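Cyclase (Uncultured organism, PDB 5IBZ) is a putative cyclase, probably with arylformamidase-like activity, crystallised with acetylphosphate in its pocket. Local coordinates at residues I47-T52 / D295-F300; T112-L117 / G244-N249; P266-L271 / I279-W284. All blocks are in the same frame, centred on the assembly; numbering follows the deposited sequence.

Contact 1: residues I47-T52 / D295-F300; sequences IQTGKT and DGRYEF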
# COMPACT_ATOMS: atom_id res chain seq x y z
N ILE B 47 -4.08 34.86 18.62
CA ILE B 47 -5.18 34.72 17.66
C ILE B 47 -6.05 35.97 17.81
O ILE B 47 -6.97 36.05 18.63
CB ILE B 47 -5.98 33.42 17.88
CG1 ILE B 47 -5.04 32.20 17.73
CG2 ILE B 47 -7.11 33.31 16.86
CD1 ILE B 47 -5.68 30.86 18.01
N GLN B 48 -5.74 36.97 16.99
CA GLN B 48 -6.34 38.29 17.07
C GLN B 48 -7.18 38.63 15.83
O GLN B 48 -8.15 39.40 15.90
CB GLN B 48 -5.22 39.32 17.26
CG GLN B 48 -4.46 39.09 18.57
CD GLN B 48 -3.12 39.79 18.65
OE1 GLN B 48 -2.73 40.56 17.77
NE2 GLN B 48 -2.38 39.51 19.73
N THR B 49 -6.77 38.09 14.69
CA THR B 49 -7.44 38.36 13.42
C THR B 49 -8.20 37.16 12.87
O THR B 49 -9.11 37.31 12.05
CB THR B 49 -6.45 38.81 12.33
OG1 THR B 49 -5.57 37.73 12.00
CG2 THR B 49 -5.66 40.02 12.78
N GLY B 50 -7.80 35.96 13.28
CA GLY B 50 -8.38 34.72 12.78
C GLY B 50 -7.93 34.30 11.39
O GLY B 50 -8.52 33.40 10.81
N LYS B 51 -6.92 34.97 10.85
CA LYS B 51 -6.28 34.54 9.61
C LYS B 51 -5.68 33.16 9.84
O LYS B 51 -5.16 32.88 10.93
CB LYS B 51 -5.19 35.51 9.15
CG LYS B 51 -5.71 36.88 8.74
CD LYS B 51 -4.65 37.74 8.06
CE LYS B 51 -3.58 38.17 9.05
NZ LYS B 51 -2.65 39.15 8.42
N THR B 52 -5.82 32.29 8.84
CA THR B 52 -5.28 30.93 8.90
C THR B 52 -4.49 30.61 7.64
O THR B 52 -4.85 31.04 6.54
CB THR B 52 -6.40 29.87 9.07
OG1 THR B 52 -7.37 29.99 8.00
CG2 THR B 52 -7.08 30.01 10.43
N ASP B 295 1.95 42.23 7.55
CA ASP B 295 1.41 42.70 8.83
C ASP B 295 2.44 42.81 9.93
O ASP B 295 2.15 43.35 10.99
CB ASP B 295 0.19 41.85 9.29
CG ASP B 295 0.54 40.45 9.81
OD1 ASP B 295 1.71 40.08 9.95
OD2 ASP B 295 -0.44 39.71 10.11
N GLY B 296 3.68 42.39 9.66
CA GLY B 296 4.76 42.52 10.61
C GLY B 296 4.72 41.59 11.81
O GLY B 296 5.51 41.76 12.75
N ARG B 297 3.82 40.63 11.80
CA ARG B 297 3.70 39.67 12.90
C ARG B 297 4.21 38.32 12.48
O ARG B 297 3.62 37.69 11.62
CB ARG B 297 2.25 39.54 13.34
CG ARG B 297 1.63 40.82 13.86
CD ARG B 297 0.19 40.57 14.28
NE ARG B 297 0.10 39.55 15.32
CZ ARG B 297 -0.90 38.69 15.47
NH1 ARG B 297 -1.95 38.70 14.64
NH2 ARG B 297 -0.86 37.82 16.46
N TYR B 298 5.31 37.88 13.09
CA TYR B 298 5.92 36.60 12.76
C TYR B 298 5.69 35.52 13.83
O TYR B 298 6.16 34.39 13.68
CB TYR B 298 7.41 36.81 12.54
CG TYR B 298 7.72 37.54 11.25
CD1 TYR B 298 7.68 38.92 11.18
CD2 TYR B 298 8.05 36.82 10.12
CE1 TYR B 298 7.97 39.56 9.96
CE2 TYR B 298 8.34 37.44 8.94
CZ TYR B 298 8.28 38.79 8.86
OH TYR B 298 8.57 39.36 7.64
N GLU B 299 5.00 35.91 14.90
CA GLU B 299 4.65 34.99 15.98
C GLU B 299 3.17 34.68 15.91
O GLU B 299 2.35 35.58 15.72
CB GLU B 299 5.00 35.57 17.36
CG GLU B 299 6.47 35.93 17.53
CD GLU B 299 6.71 37.43 17.57
OE1 GLU B 299 5.80 38.20 17.19
OE2 GLU B 299 7.82 37.85 17.98
N PHE B 300 2.82 33.40 16.05
CA PHE B 300 1.44 33.00 15.85
C PHE B 300 1.11 31.75 16.64
O PHE B 300 1.99 31.13 17.27
CB PHE B 300 1.17 32.75 14.37
CG PHE B 300 2.24 31.92 13.71
CD1 PHE B 300 2.22 30.55 13.77
CD2 PHE B 300 3.30 32.53 13.08
CE1 PHE B 300 3.21 29.80 13.19
CE2 PHE B 300 4.29 31.80 12.49
CZ PHE B 300 4.26 30.42 12.56
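Lys51 and Asp295 face each other where an irregular loop, turning through Gly50 at a phi of 77°, runs beside a chain that leaves its helix at Gly296, likewise at positive phi. Their side chains come from opposite directions and close a salt bridge, Lys51 NZ to Asp295 OD2 at 2.8 Å, with the ammonium well out of the carboxylate plane. The lysine bends at CG-CD (chi3 -70°), which brings NZ to that oxygen; Asp291 is its second acidic partner, and NZ probably offsets the repulsion between the two close carboxylates. Asp295 uses its other oxygen in an Asx turn, OD1 accepting from Arg297 N at 2.9 Å, and Lys323 NZ also pairs with OD1. With an alanine here, Lys51 would probably lose one of its acidic partners, Lys323 NZ a mate, and the turn before Arg297 its side-chain bond. In the conformer described, one of two, the Gln48 amide stacks on the Arg297 guanidinium, planes 9° apart: Gln48 OE1 sits over the centre of the guanidinium face, 3.5 Å from Arg297 CZ. Both groups also bond outward, Gln48 NE2 to Arg45 O and Arg297 NH2 to Leu46 O, while Arg297 NH1 meets the terminal carboxylate of Lys323. Thr49 OG1 accepts from Lys51 N in an ST turn. The contact ties the connection between helix 37-44 and strand 52-54 to the link between helix 286-295 and strand 299-303, around the C-terminus after strand 320-322, while Arg45 of the second subunit binds Ile47 O.

Contact 2: residues T112-L117 / G244-N249; sequences TQWDAL and GVAADN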
# COMPACT_ATOMS: atom_id res chain seq x y z
N THR B 112 4.92 16.75 4.02
CA THR B 112 5.01 17.60 5.20
C THR B 112 4.97 16.71 6.44
O THR B 112 4.10 15.85 6.56
CB THR B 112 3.86 18.62 5.22
OG1 THR B 112 3.91 19.41 4.02
CG2 THR B 112 3.94 19.49 6.45
N GLN B 113 5.92 16.90 7.35
CA GLN B 113 6.14 15.91 8.40
C GLN B 113 6.74 16.46 9.67
O GLN B 113 7.42 17.50 9.65
CB GLN B 113 7.06 14.80 7.87
CG GLN B 113 8.52 15.24 7.69
CD GLN B 113 9.32 14.26 6.87
OE1 GLN B 113 10.14 13.50 7.38
NE2 GLN B 113 9.05 14.24 5.59
N TRP B 114 6.49 15.73 10.75
CA TRP B 114 7.36 15.73 11.94
C TRP B 114 8.12 14.41 11.95
O TRP B 114 7.55 13.36 11.63
CB TRP B 114 6.60 15.82 13.25
CG TRP B 114 6.10 17.14 13.65
CD1 TRP B 114 4.81 17.47 13.85
CD2 TRP B 114 6.87 18.31 13.94
NE1 TRP B 114 4.71 18.78 14.26
CE2 TRP B 114 5.96 19.32 14.32
CE3 TRP B 114 8.22 18.62 13.92
CZ2 TRP B 114 6.35 20.60 14.64
CZ3 TRP B 114 8.62 19.88 14.27
CH2 TRP B 114 7.69 20.87 14.62
N ASP B 115 9.38 14.48 12.36
CA ASP B 115 10.17 13.30 12.65
C ASP B 115 10.23 13.13 14.14
O ASP B 115 10.54 14.07 14.87
CB ASP B 115 11.57 13.44 12.08
CG ASP B 115 11.55 13.66 10.57
OD1 ASP B 115 10.57 13.23 9.91
OD2 ASP B 115 12.51 14.27 10.05
N ALA B 116 9.87 11.94 14.61
CA ALA B 116 9.94 11.62 16.04
C ALA B 116 11.37 11.45 16.50
O ALA B 116 12.29 11.34 15.68
CB ALA B 116 9.17 10.35 16.33
N LEU B 117 11.56 11.39 17.81
CA LEU B 117 12.91 11.19 18.34
C LEU B 117 13.40 9.76 18.05
O LEU B 117 14.59 9.48 18.18
CB LEU B 117 12.92 11.47 19.85
CG LEU B 117 12.37 12.84 20.23
CD1 LEU B 117 12.52 13.02 21.73
CD2 LEU B 117 13.06 13.98 19.47
N GLY B 244 10.70 22.29 18.77
CA GLY B 244 10.87 21.69 17.45
C GLY B 244 11.30 22.74 16.46
O GLY B 244 11.06 23.93 16.67
N VAL B 245 11.93 22.29 15.38
CA VAL B 245 12.39 23.16 14.31
C VAL B 245 11.93 22.55 13.00
O VAL B 245 12.24 21.39 12.72
CB VAL B 245 13.91 23.31 14.31
CG1 VAL B 245 14.38 24.22 13.23
CG2 VAL B 245 14.41 23.83 15.66
N ALA B 246 11.18 23.33 12.23
CA ALA B 246 10.68 22.87 10.95
C ALA B 246 11.16 23.78 9.85
O ALA B 246 11.44 24.95 10.09
CB ALA B 246 9.19 22.83 10.96
N ALA B 247 11.20 23.25 8.63
CA ALA B 247 11.61 24.04 7.48
C ALA B 247 10.92 23.60 6.19
O ALA B 247 10.31 22.51 6.12
CB ALA B 247 13.13 23.98 7.29
N ASP B 248 10.99 24.48 5.20
CA ASP B 248 10.48 24.22 3.86
C ASP B 248 11.58 23.67 2.94
O ASP B 248 11.60 23.94 1.73
CB ASP B 248 9.89 25.49 3.28
CG ASP B 248 10.93 26.56 3.07
OD1 ASP B 248 12.04 26.36 3.61
OD2 ASP B 248 10.64 27.57 2.37
N ASN B 249 12.49 22.89 3.50
CA ASN B 249 13.41 22.08 2.69
C ASN B 249 13.11 20.61 2.98
O ASN B 249 12.07 20.29 3.59
CB ASN B 249 14.87 22.47 2.93
CG ASN B 249 15.30 22.30 4.37
OD1 ASN B 249 14.59 21.68 5.16
ND2 ASN B 249 16.48 22.83 4.71
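Thr112 OG1, gripped by Ile282 O and Ile57 N, secures the chain just ahead of the strand from which Trp114 reaches Gly244, Val245 and Ala246. Strands 113-115 and 244-247 are not sheet neighbours: strand 278-281 runs between them and hydrogen-bonds to both, so their axes stay 8.8 Å apart, at 139°. One large side chain spans that distance. With CG beside the backbone N (chi1 -78°), the indole of Trp114 extends over the sheet, and its six-membered ring does the touching. Trp114 CZ3 comes to 4.3 Å from Gly244 CA and to 4.2 Å from Val245 O, while Trp114 CH2 meets the methyl Ala246 CB at 4.4 Å, all of them approaching the ring obliquely. The small residues fit the bulky one: a beta carbon built on Gly244 would come within 3.0 Å of Trp114 CH2. Around the indole, Trp283 packs edge-to-face, Phe155 meets it at a shallower tilt, and Ile199 of strand 199-203 adds an aliphatic contact. Asp115, the next residue along, instead touches the acetylphosphate. Trp114 NE1, the indole's one polar atom, donates to Ala304 O and so is satisfied within this buried setting. The chemistry is therefore that of van der Waals fit across a core sheet: shape rather than directed bonds matches the two strands here, and the backbone hydrogen bonds that connect them run through the strand between.

Contact 3: residues P266-L271 / I279-W284; sequences PVHGNL and IGEIWW. With UVW (acetylphosphate), chain F.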
# COMPACT_ATOMS: atom_id res chain seq x y z
N PRO B 266 25.39 15.83 11.16
CA PRO B 266 25.53 16.02 12.60
C PRO B 266 24.32 16.70 13.23
O PRO B 266 24.01 16.39 14.38
CB PRO B 266 26.78 16.89 12.72
CG PRO B 266 26.90 17.58 11.39
CD PRO B 266 26.42 16.59 10.41
N VAL B 267 23.63 17.58 12.50
CA VAL B 267 22.49 18.30 13.11
C VAL B 267 21.35 17.33 13.44
O VAL B 267 20.72 17.44 14.49
CB VAL B 267 21.99 19.45 12.21
CG1 VAL B 267 20.76 20.12 12.82
CG2 VAL B 267 23.11 20.46 11.98
N HIS B 268 21.06 16.39 12.55
CA HIS B 268 20.06 15.36 12.83
C HIS B 268 20.36 14.65 14.14
O HIS B 268 19.50 14.47 15.00
CB HIS B 268 20.02 14.32 11.73
CG HIS B 268 19.15 14.70 10.58
ND1 HIS B 268 19.54 15.59 9.61
CD2 HIS B 268 17.90 14.31 10.25
CE1 HIS B 268 18.57 15.73 8.73
NE2 HIS B 268 17.56 14.97 9.09
N GLY B 269 21.60 14.21 14.26
CA GLY B 269 22.03 13.48 15.44
C GLY B 269 21.93 14.32 16.69
O GLY B 269 21.41 13.87 17.72
N ASN B 270 22.45 15.54 16.63
CA ASN B 270 22.45 16.40 17.81
C ASN B 270 21.02 16.78 18.20
O ASN B 270 20.68 16.76 19.38
CB ASN B 270 23.27 17.67 17.58
CG ASN B 270 24.78 17.41 17.52
OD1 ASN B 270 25.50 18.14 16.85
ND2 ASN B 270 25.25 16.41 18.23
N LEU B 271 20.17 17.14 17.23
CA LEU B 271 18.82 17.54 17.61
C LEU B 271 18.00 16.37 18.14
O LEU B 271 17.43 16.45 19.23
CB LEU B 271 18.08 18.17 16.44
CG LEU B 271 18.61 19.54 16.00
CD1 LEU B 271 17.70 20.10 14.90
CD2 LEU B 271 18.75 20.54 17.13
N ILE B 279 12.15 17.46 14.49
CA ILE B 279 12.48 18.00 13.19
C ILE B 279 11.28 17.94 12.26
O ILE B 279 10.69 16.88 12.06
CB ILE B 279 13.67 17.24 12.56
CG1 ILE B 279 14.95 17.48 13.38
CG2 ILE B 279 13.83 17.59 11.10
CD1 ILE B 279 16.16 16.74 12.89
N GLY B 280 10.94 19.09 11.68
CA GLY B 280 9.87 19.18 10.70
C GLY B 280 10.43 19.47 9.32
O GLY B 280 11.35 20.27 9.17
N GLU B 281 9.89 18.78 8.31
CA GLU B 281 10.43 18.90 6.96
C GLU B 281 9.34 19.00 5.93
O GLU B 281 8.23 18.49 6.13
CB GLU B 281 11.34 17.70 6.62
CG GLU B 281 12.59 17.68 7.48
CD GLU B 281 13.36 16.37 7.45
OE1 GLU B 281 12.80 15.33 7.05
OE2 GLU B 281 14.55 16.41 7.81
N ILE B 282 9.68 19.61 4.81
CA ILE B 282 8.79 19.80 3.65
C ILE B 282 7.51 20.58 4.01
O ILE B 282 6.41 20.35 3.49
CB ILE B 282 8.40 18.45 2.95
CG1 ILE B 282 9.52 17.41 3.07
CG2 ILE B 282 8.09 18.76 1.49
CD1 ILE B 282 9.29 16.13 2.27
N TRP B 283 7.66 21.56 4.88
CA TRP B 283 6.58 22.49 5.13
C TRP B 283 6.51 23.51 3.99
O TRP B 283 7.48 23.69 3.24
CB TRP B 283 6.76 23.19 6.49
CG TRP B 283 6.63 22.29 7.70
CD1 TRP B 283 6.98 20.98 7.80
CD2 TRP B 283 6.11 22.66 8.99
NE1 TRP B 283 6.72 20.50 9.07
CE2 TRP B 283 6.18 21.51 9.82
CE3 TRP B 283 5.58 23.84 9.52
CZ2 TRP B 283 5.77 21.53 11.14
CZ3 TRP B 283 5.17 23.85 10.84
CH2 TRP B 283 5.26 22.71 11.63
N TRP B 284 5.36 24.17 3.84
CA TRP B 284 5.12 25.14 2.77
C TRP B 284 4.88 26.49 3.41
O TRP B 284 3.87 26.68 4.10
CB TRP B 284 3.92 24.75 1.91
CG TRP B 284 3.70 25.73 0.79
CD1 TRP B 284 2.85 26.79 0.78
CD2 TRP B 284 4.39 25.74 -0.47
NE1 TRP B 284 2.96 27.47 -0.41
CE2 TRP B 284 3.90 26.84 -1.20
CE3 TRP B 284 5.37 24.92 -1.05
CZ2 TRP B 284 4.34 27.14 -2.49
CZ3 TRP B 284 5.81 25.22 -2.33
CH2 TRP B 284 5.30 26.33 -3.03
C1 UVW F . 17.16 12.10 4.92
O1 UVW F . 16.47 11.18 4.68
C1M UVW F . 18.51 12.25 4.22
O2 UVW F . 16.78 13.08 5.84
P UVW F . 15.43 12.96 6.77
O1P UVW F . 15.32 11.60 7.41
O2P UVW F . 15.56 14.04 7.83
O3P UVW F . 14.18 13.21 5.97
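His268 and Ile279 meet inside a beta-alpha-beta crossover: strand 244-247 leads through helix 266-275 to strand 278-281, its parallel neighbour in the mixed sheet. The axis of the helix's 266-271 part runs 11.1 Å from that of strand 279-281, and its residues at this point help to form the acetylphosphate pocket. From the helix, the CB of His268 leads off with CG beside the backbone N (chi1 -85°), which carries the ring towards the strand. On the way the ring passes the end of Ile279, whose CD1 lies over one face, 4.0 Å from His268 CD2; that isoleucine is extended (chi2 178°) and crosses the histidine at about a right angle. On the ring's other branch, His268 ND1 is hydrogen-bonded to Glu253 OE2, a second-shell bond that probably helps fix the rotation of the imidazole, and Glu253 also takes the backbone N-H of Val267. At the tip, His268 NE2 gives a 2.5 Å hydrogen bond to acetylphosphate O2P, which lies at the ring edge and in its plane, with CD2 and CE1 flanking it. Glu281 reaches the same phosphate from the opposite direction, its carboxylate turned 62° from the imidazole, with Glu281 OE2 2.6 Å from acetylphosphate O2P and Glu281 OE1 2.8 Å from acetylphosphate O3P. Glu281 OE2 also stands oblique to the ring, 3.6 Å from His268 NE2. His119 and Arg69 add further hydrogen bonds to the ligand, and Asp115 and Ile250 complete the pocket. Beneath the polar site the helix rests on the strand through aliphatic groups, and Ile237 of helix 233-239 also touches Leu271. The apolar floor closes with Leu271 CD1 standing 4.1 Å from Ile279 CG1.

In the fold
The three contacts share one mixed sheet but lie at very different depths. Contact 1 is at the surface, its centre about 20 Å from the centre of the chain, where charges and flat polar groups tie loops together near an edge of the sheet. Contacts 2 and 3 are buried, their centres about 5 Å apart and some 22 to 25 Å from that of contact 1. They meet directly: strand 278-281, which carries one side of contact 3, is the sheet neighbour of both strands of contact 2, with Asp115 N bonded to Ile279 O at 2.7 Å. Contact 2 relies on aromatic and small-residue packing, whereas contact 3 combines an aliphatic base with the polar ligand pocket, to which Asp115 also contributes.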